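PDB 2ETH: transcriptional regulator, putative, Mar family from Thermotoga maritima, which probably binds DNA and regulates transcription as a dimeric member of the MarR family of winged helix-turn-helix proteins. Local coordinates for the interface of chains A and B. Residues are numbered along the deposited sequence; one frame, centred on the assembly and turned at random. Chains: chain A/B, transcriptional regulator, putative, Mar family.

Contacts 1 and 4 are two-fold twins: helix 15-30 of chain A, or 15-32 of chain B, packs against helices 44-56 and 61-67 of the other chain, with C-alpha centres about 19 Å apart, the measure used throughout. Contact 3, about 11 Å from contact 4, uses another side of the same chain B helix, held against helix 132-150 of chain A. The start of that helix and the end of its chain B equivalent make contact 2, about 20 Å from contact 3 and 28 Å from contact 4. Terminal helices are thus interlocked as in MarR dimers, and the twin contacts probably couple one chain's DNA-binding lobe to its partner.

Contact 1: the interface of chains A and B. Residues chain A 23, 26-27, 30; chain B 48, 51, 67.
A:Phe23 drives the rim of its ring between B:Tyr48 and B:Leu51 in the two-fold dimer interface, where N-terminal helix 15-30 packs on the partner's helices 44-56 and 61-67, probably part of its winged helix-turn-helix region. Its CZ lies 3.5 Å from B:Tyr48 CD1, the two side chains meeting at a slant, while CE1 sits 3.6 Å from B:Leu51 CB. On the other side of the ring tip, A:Phe23 CE2 comes to 3.8 Å from B:Phe67 CE1, with the two side chains roughly perpendicular. A:Met27, a selenomethionine, continues this apolar strip: its CG is 3.6 Å from B:Phe67 CE1, and its selenium lies at the edge of that ring, in plane. The terminal CE is placed too close to the ring to be trusted in detail. Farther along the helix, the B:Tyr48 phenol reaches past A:Val26, whose CG1 is 4.0 Å from B:Tyr48 CE1, towards A:Ser30. Behind this first shell, B:Phe67 supports the tyrosine from within its own chain, with its CZ 3.5 Å above the centre of the B:Tyr48 ring. With CG anti to the backbone N (chi1 -172°), B:Tyr48 extends away from its helix, its OH pointing at the serine and its CZ 4.1 Å from A:Ser30 CB.

Contact 2: the interface of chains A and B. Residues chain A 129-130, 133-134; chain B 144, 148, 151.
A:Asp134, near the start of helix 132-150, is clasped by B:Arg144, late in the same helix of the partner, and B:Arg151 just beyond its end. The salt bridge with B:Arg151 is end-on and two-pronged: NH1 donates to carboxylate oxygen OD2 at 2.9 Å and NH2 to OD1 at 3.1 Å. Both bonds use the syn sides of the oxygens but leave the carboxylate plane, in keeping with the 44° twist between the two flat groups. B:Arg144 comes in across the aspartate and puts NH1 2.7 Å from OD1 on its anti side, so OD1 accepts from both arginines. This bond is nearly straight, 167° at the hydrogen. Bends at chi2 and chi3 fold the B:Arg144 chain round to that position, whereas B:Arg151 reaches in with an extended chain. An asparagine in place of A:Asp134 would probably leave the two guanidinium groups without their shared negative mate and weaken the two-pronged grip. A:Glu133, with OE1 4.7 Å from B:Arg144 NH1, may add a longer-range attraction.

Apolar contact is slight: B:Ala148 CB meets the edge of the A:Phe130 ring, in plane, 3.7 Å from CD1. B:Ala148 also supports B:Arg151 within its own chain, its CA lying 3.4 Å above the guanidinium centre. Together these contacts fasten the start of one C-terminal helix to the end of its partner's, probably steadying the dimer.

Contact 3: the interface of chains A and B. Residues chain A 142, 145-146, 149; chain B 21-22, 25, 29.
B:Leu25 lies at the apolar centre, its two methyls divided between A:Met145 and A:Leu149, where helix 15-32 of one subunit rests on helix 132-150 of the other. Pairing of N- and C-terminal helices is characteristic of MarR-family dimers. B:Leu25 CD2 presses on CE, the terminal methyl of the selenomethionine A:Met145, at 3.4 Å, closer than two methyls normally sit. The A:Met145 chain runs straight to its selenium and then bends at chi3 (58°), which turns that methyl towards the leucine. The other branch, B:Leu25 CD1, is 3.8 Å from A:Leu149 CD1, with the two side chains nearly perpendicular.

One step along, the same A:Leu149 methyl reaches the rim of the B:Phe29 ring, 3.6 Å from CE1. In the opposite direction along helix 15-32, B:Leu22 brings CD2 to 3.9 Å from CE1 of A:Phe142, again crossing nearly at right angles. A:Phe142 is backed within its own chain by A:Val146, whose CG2 lies 3.9 Å above one face of the ring, displaced from its centre. That CG2 methyl also faces B:Leu25, 4.2 Å from CD1, and thereby links the ring to the centre.

Towards the polar rim comes B:Thr21. It presents its methyl to the phenylalanine, CG2 standing 4.2 Å from A:Phe142 CZ, while its hydroxyl OG1 lies farther from the ring.

Contact 4: the interface of chains A and B. Residues chain A 48, 52, 67; chain B 23, 26-27, 30.
The phenol OH of A:Tyr48 is lodged among carbon groups of B:Met27, B:Val26 and B:Ser30, where the dimer interface, with chains exchanged, probably ties helix 15-32 to the partner's DNA-binding lobe. It lies 3.5 Å from B:Met27 CG and 3.6 Å from B:Ser30 CB, contacts of packing and not hydrogen bonds. Lower on the ring, A:Tyr48 CE1 touches B:Phe23 CZ at 3.4 Å, the two rings inclined to each other, and B:Val26 CG1 approaches that same CE1. An alanine in place of A:Tyr48 would probably open a gap beside B:Phe23 and B:Met27 and leave the B:Phe23 ring freer to shift.

A:Phe67 forms the next wall. Its ring edge receives B:Met27, a selenomethionine, with CG in the ring plane and 3.4 Å from CE1. B:Met27 is extended as far as selenium, and the turn at chi3 (83°) swings CE to 3.8 Å from A:Tyr52 CE1 and 3.5 Å from A:Phe67 CD1.

Within chain A, helix 61-67 delivers A:Phe67 between two tyrosines of helix 44-56. It lies nearly parallel to A:Tyr52, face to face: A:Phe67 CD1 is 3.8 Å above the centre of A:Tyr52, and A:Tyr52 CG stands over the centre of A:Phe67. The A:Tyr48 ring, its centre under A:Phe67 CZ, is tilted by roughly 40°. B:Phe23 completes the cluster against the base of A:Tyr52, its CE2 lying 3.8 Å from A:Tyr52 CA.

Contact 1: the interface of chains A and B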
loop_
_atom_site.group_PDB
_atom_site.type_symbol
_atom_site.label_atom_id
_atom_site.label_comp_id
_atom_site.label_asym_id
_atom_site.label_seq_id
_atom_site.Cartn_x
_atom_site.Cartn_y
_atom_site.Cartn_z
ATOM N N PHE A 23 -3.387 -8.372 -4.961
ATOM C CA PHE A 23 -3.815 -7.079 -5.565
ATOM C C PHE A 23 -5.343 -6.972 -5.796
ATOM O O PHE A 23 -5.962 -5.945 -5.504
ATOM C CB PHE A 23 -3.070 -6.848 -6.885
ATOM C CG PHE A 23 -3.308 -5.496 -7.481
ATOM C CD1 PHE A 23 -2.564 -4.402 -7.080
ATOM C CD2 PHE A 23 -4.282 -5.311 -8.453
ATOM C CE1 PHE A 23 -2.788 -3.147 -7.631
ATOM C CE2 PHE A 23 -4.506 -4.041 -9.009
ATOM C CZ PHE A 23 -3.761 -2.973 -8.596
ATOM N N VAL A 26 -6.873 -6.268 -2.535
ATOM C CA VAL A 26 -6.740 -4.833 -2.276
ATOM C C VAL A 26 -7.751 -4.037 -3.113
ATOM O O VAL A 26 -8.493 -3.212 -2.584
ATOM C CB VAL A 26 -5.280 -4.341 -2.527
ATOM C CG1 VAL A 26 -5.258 -2.872 -2.939
ATOM C CG2 VAL A 26 -4.426 -4.588 -1.292
HETATM N N MSE A 27 -7.764 -4.296 -4.418
HETATM C CA MSE A 27 -8.822 -3.809 -5.312
HETATM C C MSE A 27 -10.222 -3.911 -4.700
HETATM O O MSE A 27 -11.014 -2.953 -4.794
HETATM C CB MSE A 27 -8.834 -4.616 -6.630
HETATM C CG MSE A 27 -7.945 -4.068 -7.729
HETATM SE SE MSE A 27 -7.938 -5.265 -9.314
HETATM C CE MSE A 27 -9.416 -4.522 -10.413
ATOM N N SER A 30 -10.314 -1.583 -2.008
ATOM C CA SER A 30 -10.387 -0.219 -2.547
ATOM C C SER A 30 -11.830 0.277 -2.657
ATOM O O SER A 30 -12.137 1.419 -2.315
ATOM C CB SER A 30 -9.765 -0.147 -3.932
ATOM O OG SER A 30 -9.676 1.202 -4.331
ATOM N N TYR B 48 -0.811 2.131 -8.262
ATOM C CA TYR B 48 -1.977 1.281 -8.281
ATOM C C TYR B 48 -2.451 1.005 -9.712
ATOM O O TYR B 48 -2.856 -0.105 -9.988
ATOM C CB TYR B 48 -3.068 1.975 -7.482
ATOM C CG TYR B 48 -4.319 1.192 -7.207
ATOM C CD1 TYR B 48 -4.277 -0.098 -6.651
ATOM C CD2 TYR B 48 -5.586 1.769 -7.426
ATOM C CE1 TYR B 48 -5.479 -0.808 -6.353
ATOM C CE2 TYR B 48 -6.788 1.046 -7.116
ATOM C CZ TYR B 48 -6.699 -0.220 -6.584
ATOM O OH TYR B 48 -7.836 -0.892 -6.321
ATOM N N LEU B 51 0.242 -1.189 -11.635
ATOM C CA LEU B 51 0.168 -2.594 -11.236
ATOM C C LEU B 51 -1.046 -3.268 -11.843
ATOM O O LEU B 51 -1.007 -4.440 -12.137
ATOM C CB LEU B 51 0.139 -2.743 -9.703
ATOM C CG LEU B 51 1.419 -2.465 -8.895
ATOM C CD1 LEU B 51 1.107 -2.642 -7.412
ATOM C CD2 LEU B 51 2.571 -3.358 -9.279
ATOM N N PHE B 67 -11.817 0.844 -12.947
ATOM C CA PHE B 67 -10.963 0.220 -11.936
ATOM C C PHE B 67 -10.435 1.174 -10.855
ATOM O O PHE B 67 -10.310 0.835 -9.683
ATOM C CB PHE B 67 -9.765 -0.402 -12.652
ATOM C CG PHE B 67 -8.538 -0.490 -11.810
ATOM C CD1 PHE B 67 -8.304 -1.610 -11.030
ATOM C CD2 PHE B 67 -7.621 0.550 -11.788
ATOM C CE1 PHE B 67 -7.182 -1.694 -10.257
ATOM C CE2 PHE B 67 -6.492 0.469 -11.007
ATOM C CZ PHE B 67 -6.273 -0.654 -10.237
#

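Contact 2: the interface of chains A and B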
loop_
_atom_site.group_PDB
_atom_site.type_symbol
_atom_site.label_atom_id
_atom_site.label_comp_id
_atom_site.label_asym_id
_atom_site.label_seq_id
_atom_site.Cartn_x
_atom_site.Cartn_y
_atom_site.Cartn_z
ATOM N N LYS A 129 -19.521 -9.087 6.131
ATOM C CA LYS A 129 -19.488 -10.197 5.173
ATOM C C LYS A 129 -18.951 -11.455 5.777
ATOM O O LYS A 129 -18.899 -12.459 5.101
ATOM C CB LYS A 129 -18.669 -9.826 3.945
ATOM C CG LYS A 129 -19.342 -8.772 3.125
ATOM C CD LYS A 129 -18.373 -8.153 2.116
ATOM C CE LYS A 129 -19.085 -7.124 1.234
ATOM N N PHE A 130 -18.601 -11.421 7.050
ATOM C CA PHE A 130 -18.178 -12.616 7.750
ATOM C C PHE A 130 -19.254 -13.183 8.723
ATOM O O PHE A 130 -19.794 -12.470 9.537
ATOM C CB PHE A 130 -16.963 -12.323 8.621
ATOM C CG PHE A 130 -15.678 -11.968 7.885
ATOM C CD1 PHE A 130 -15.467 -12.253 6.560
ATOM C CD2 PHE A 130 -14.636 -11.409 8.609
ATOM C CE1 PHE A 130 -14.278 -11.919 5.946
ATOM C CE2 PHE A 130 -13.431 -11.097 7.999
ATOM C CZ PHE A 130 -13.265 -11.347 6.650
ATOM N N GLU A 133 -18.349 -18.140 12.003
ATOM C CA GLU A 133 -17.476 -19.156 11.463
ATOM C C GLU A 133 -16.395 -18.617 10.531
ATOM O O GLU A 133 -15.251 -18.980 10.711
ATOM C CB GLU A 133 -18.256 -20.221 10.734
ATOM C CG GLU A 133 -19.153 -21.057 11.617
ATOM C CD GLU A 133 -19.627 -22.340 10.897
ATOM O OE1 GLU A 133 -19.532 -22.392 9.624
ATOM O OE2 GLU A 133 -20.072 -23.280 11.610
ATOM N N ASP A 134 -16.742 -17.757 9.563
ATOM C CA ASP A 134 -15.750 -17.132 8.680
ATOM C C ASP A 134 -14.718 -16.358 9.535
ATOM O O ASP A 134 -13.526 -16.422 9.306
ATOM C CB ASP A 134 -16.342 -16.065 7.758
ATOM C CG ASP A 134 -17.336 -16.583 6.736
ATOM O OD1 ASP A 134 -17.244 -17.727 6.225
ATOM O OD2 ASP A 134 -18.242 -15.766 6.437
ATOM N N ARG B 144 -10.576 -18.192 3.012
ATOM C CA ARG B 144 -11.875 -17.898 3.589
ATOM C C ARG B 144 -12.224 -16.408 3.459
ATOM O O ARG B 144 -13.337 -16.060 3.114
ATOM C CB ARG B 144 -11.901 -18.384 5.040
ATOM C CG ARG B 144 -13.132 -18.048 5.805
ATOM C CD ARG B 144 -14.389 -18.765 5.328
ATOM N NE ARG B 144 -14.372 -20.130 5.785
ATOM C CZ ARG B 144 -15.388 -20.836 6.300
ATOM N NH1 ARG B 144 -16.605 -20.346 6.502
ATOM N NH2 ARG B 144 -15.147 -22.096 6.650
ATOM N N ALA B 148 -15.234 -15.034 1.246
ATOM C CA ALA B 148 -16.284 -14.214 1.874
ATOM C C ALA B 148 -16.457 -12.882 1.188
ATOM O O ALA B 148 -17.563 -12.434 0.960
ATOM C CB ALA B 148 -16.012 -14.012 3.337
ATOM N N ARG B 151 -18.518 -12.917 -2.272
ATOM C CA ARG B 151 -19.903 -13.333 -2.320
ATOM C C ARG B 151 -20.895 -12.386 -3.024
ATOM O O ARG B 151 -21.574 -12.802 -3.984
ATOM C CB ARG B 151 -20.425 -13.638 -0.921
ATOM C CG ARG B 151 -19.920 -14.948 -0.365
ATOM C CD ARG B 151 -19.971 -14.982 1.126
ATOM N NE ARG B 151 -19.185 -16.082 1.666
ATOM C CZ ARG B 151 -18.969 -16.273 2.962
ATOM N NH1 ARG B 151 -19.471 -15.432 3.860
ATOM N NH2 ARG B 151 -18.218 -17.295 3.363
#

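Contact 3: the interface of chains A and B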
loop_
_atom_site.group_PDB
_atom_site.type_symbol
_atom_site.label_atom_id
_atom_site.label_comp_id
_atom_site.label_asym_id
_atom_site.label_seq_id
_atom_site.Cartn_x
_atom_site.Cartn_y
_atom_site.Cartn_z
ATOM N N PHE A 142 -4.931 -14.805 10.788
ATOM C CA PHE A 142 -4.274 -13.528 11.027
ATOM C C PHE A 142 -3.336 -13.561 12.233
ATOM O O PHE A 142 -2.161 -13.151 12.132
ATOM C CB PHE A 142 -5.299 -12.432 11.236
ATOM C CG PHE A 142 -4.702 -11.070 11.358
ATOM C CD1 PHE A 142 -4.180 -10.441 10.239
ATOM C CD2 PHE A 142 -4.598 -10.435 12.605
ATOM C CE1 PHE A 142 -3.593 -9.190 10.344
ATOM C CE2 PHE A 142 -4.025 -9.177 12.714
ATOM C CZ PHE A 142 -3.537 -8.546 11.564
HETATM N N MSE A 145 -0.292 -15.675 11.680
HETATM C CA MSE A 145 0.705 -14.994 10.826
HETATM C C MSE A 145 1.482 -13.941 11.608
HETATM O O MSE A 145 2.705 -13.802 11.464
HETATM C CB MSE A 145 0.019 -14.312 9.679
HETATM C CG MSE A 145 0.961 -13.695 8.728
HETATM SE SE MSE A 145 -0.044 -12.793 7.317
HETATM C CE MSE A 145 -1.033 -11.619 8.518
ATOM N N VAL A 146 0.759 -13.162 12.406
ATOM C CA VAL A 146 1.433 -12.206 13.212
ATOM C C VAL A 146 2.362 -12.894 14.200
ATOM O O VAL A 146 3.508 -12.478 14.326
ATOM C CB VAL A 146 0.492 -11.180 13.891
ATOM C CG1 VAL A 146 1.335 -10.295 14.811
ATOM C CG2 VAL A 146 -0.197 -10.345 12.796
ATOM N N LEU A 149 5.570 -14.338 12.265
ATOM C CA LEU A 149 6.458 -13.282 11.811
ATOM C C LEU A 149 7.148 -12.496 12.941
ATOM O O LEU A 149 8.064 -11.711 12.691
ATOM C CB LEU A 149 5.700 -12.334 10.891
ATOM C CG LEU A 149 5.222 -13.039 9.625
ATOM C CD1 LEU A 149 4.651 -12.039 8.633
ATOM C CD2 LEU A 149 6.337 -13.860 8.980
ATOM N N THR B 21 -1.399 -2.672 14.037
ATOM C CA THR B 21 -0.857 -4.032 13.874
ATOM C C THR B 21 -0.570 -4.295 12.385
ATOM O O THR B 21 0.473 -4.800 12.021
ATOM C CB THR B 21 -1.822 -5.086 14.405
ATOM O OG1 THR B 21 -2.224 -4.762 15.745
ATOM C CG2 THR B 21 -1.161 -6.511 14.437
ATOM N N LEU B 22 -1.495 -3.913 11.519
ATOM C CA LEU B 22 -1.307 -4.054 10.068
ATOM C C LEU B 22 -0.061 -3.331 9.597
ATOM O O LEU B 22 0.720 -3.865 8.821
ATOM C CB LEU B 22 -2.535 -3.529 9.329
ATOM C CG LEU B 22 -3.710 -4.519 9.324
ATOM C CD1 LEU B 22 -4.998 -3.836 8.846
ATOM C CD2 LEU B 22 -3.405 -5.751 8.467
ATOM N N LEU B 25 3.169 -4.968 10.746
ATOM C CA LEU B 25 3.366 -6.079 9.843
ATOM C C LEU B 25 4.009 -5.550 8.547
ATOM O O LEU B 25 5.132 -5.925 8.216
ATOM C CB LEU B 25 2.016 -6.757 9.592
ATOM C CG LEU B 25 1.991 -8.178 9.097
ATOM C CD1 LEU B 25 2.768 -9.091 10.052
ATOM C CD2 LEU B 25 0.522 -8.598 8.945
ATOM N N PHE B 29 7.369 -6.602 6.536
ATOM C CA PHE B 29 7.479 -6.948 5.126
ATOM C C PHE B 29 8.497 -6.011 4.456
ATOM O O PHE B 29 9.206 -6.437 3.553
ATOM C CB PHE B 29 6.115 -6.870 4.400
ATOM C CG PHE B 29 5.080 -7.895 4.865
ATOM C CD1 PHE B 29 5.439 -9.203 5.193
ATOM C CD2 PHE B 29 3.731 -7.550 4.933
ATOM C CE1 PHE B 29 4.483 -10.128 5.605
ATOM C CE2 PHE B 29 2.774 -8.480 5.349
ATOM C CZ PHE B 29 3.157 -9.761 5.692
#

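Contact 4: the interface of chains A and B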
loop_
_atom_site.group_PDB
_atom_site.type_symbol
_atom_site.label_atom_id
_atom_site.label_comp_id
_atom_site.label_asym_id
_atom_site.label_seq_id
_atom_site.Cartn_x
_atom_site.Cartn_y
_atom_site.Cartn_z
ATOM N N TYR A 48 3.976 6.603 3.813
ATOM C CA TYR A 48 4.518 5.643 4.760
ATOM C C TYR A 48 5.114 6.370 5.969
ATOM O O TYR A 48 4.829 6.017 7.148
ATOM C CB TYR A 48 5.571 4.785 4.000
ATOM C CG TYR A 48 5.977 3.500 4.671
ATOM C CD1 TYR A 48 5.056 2.737 5.390
ATOM C CD2 TYR A 48 7.287 3.039 4.609
ATOM C CE1 TYR A 48 5.423 1.544 6.027
ATOM C CE2 TYR A 48 7.656 1.825 5.253
ATOM C CZ TYR A 48 6.695 1.113 5.953
ATOM O OH TYR A 48 7.015 -0.032 6.592
ATOM N N TYR A 52 3.516 6.447 9.826
ATOM C CA TYR A 52 4.399 6.051 10.909
ATOM C C TYR A 52 4.298 7.068 12.023
ATOM O O TYR A 52 4.009 6.702 13.150
ATOM C CB TYR A 52 5.832 5.901 10.399
ATOM C CG TYR A 52 6.840 5.504 11.441
ATOM C CD1 TYR A 52 6.585 4.436 12.289
ATOM C CD2 TYR A 52 8.056 6.181 11.573
ATOM C CE1 TYR A 52 7.509 4.036 13.255
ATOM C CE2 TYR A 52 8.980 5.791 12.525
ATOM C CZ TYR A 52 8.680 4.696 13.377
ATOM O OH TYR A 52 9.524 4.268 14.389
ATOM N N PHE A 67 13.602 3.394 10.239
ATOM C CA PHE A 67 12.320 2.825 9.796
ATOM C C PHE A 67 12.150 2.759 8.280
ATOM O O PHE A 67 11.542 1.840 7.750
ATOM C CB PHE A 67 11.164 3.652 10.370
ATOM C CG PHE A 67 9.916 3.617 9.530
ATOM C CD1 PHE A 67 8.964 2.648 9.749
ATOM C CD2 PHE A 67 9.705 4.553 8.513
ATOM C CE1 PHE A 67 7.824 2.602 8.981
ATOM C CE2 PHE A 67 8.556 4.513 7.743
ATOM C CZ PHE A 67 7.616 3.536 7.975
ATOM N N PHE B 23 0.133 -2.123 10.105
ATOM C CA PHE B 23 1.263 -1.273 9.756
ATOM C C PHE B 23 2.602 -1.774 10.279
ATOM O O PHE B 23 3.599 -1.632 9.617
ATOM C CB PHE B 23 1.019 0.157 10.280
ATOM C CG PHE B 23 1.974 1.161 9.716
ATOM C CD1 PHE B 23 1.761 1.694 8.481
ATOM C CD2 PHE B 23 3.104 1.549 10.418
ATOM C CE1 PHE B 23 2.652 2.589 7.947
ATOM C CE2 PHE B 23 3.984 2.435 9.875
ATOM C CZ PHE B 23 3.758 2.957 8.656
ATOM N N VAL B 26 3.333 -4.630 7.859
ATOM C CA VAL B 26 3.896 -3.985 6.656
ATOM C C VAL B 26 5.346 -3.535 6.893
ATOM O O VAL B 26 6.210 -3.771 6.035
ATOM C CB VAL B 26 3.068 -2.771 6.214
ATOM C CG1 VAL B 26 3.852 -1.935 5.176
ATOM C CG2 VAL B 26 1.684 -3.213 5.676
HETATM N N MSE B 27 5.596 -2.909 8.053
HETATM C CA MSE B 27 6.940 -2.527 8.487
HETATM C C MSE B 27 7.887 -3.683 8.408
HETATM O O MSE B 27 9.012 -3.485 7.978
HETATM C CB MSE B 27 6.959 -1.981 9.934
HETATM C CG MSE B 27 6.697 -0.464 10.074
HETATM SE SE MSE B 27 6.494 0.237 11.937
HETATM C CE MSE B 27 8.355 0.457 12.443
ATOM N N SER B 30 8.565 -4.747 4.899
ATOM C CA SER B 30 9.582 -3.769 4.412
ATOM C C SER B 30 11.021 -4.207 4.706
ATOM O O SER B 30 11.964 -3.865 3.970
ATOM C CB SER B 30 9.334 -2.363 5.009
ATOM O OG SER B 30 10.498 -1.805 5.631
#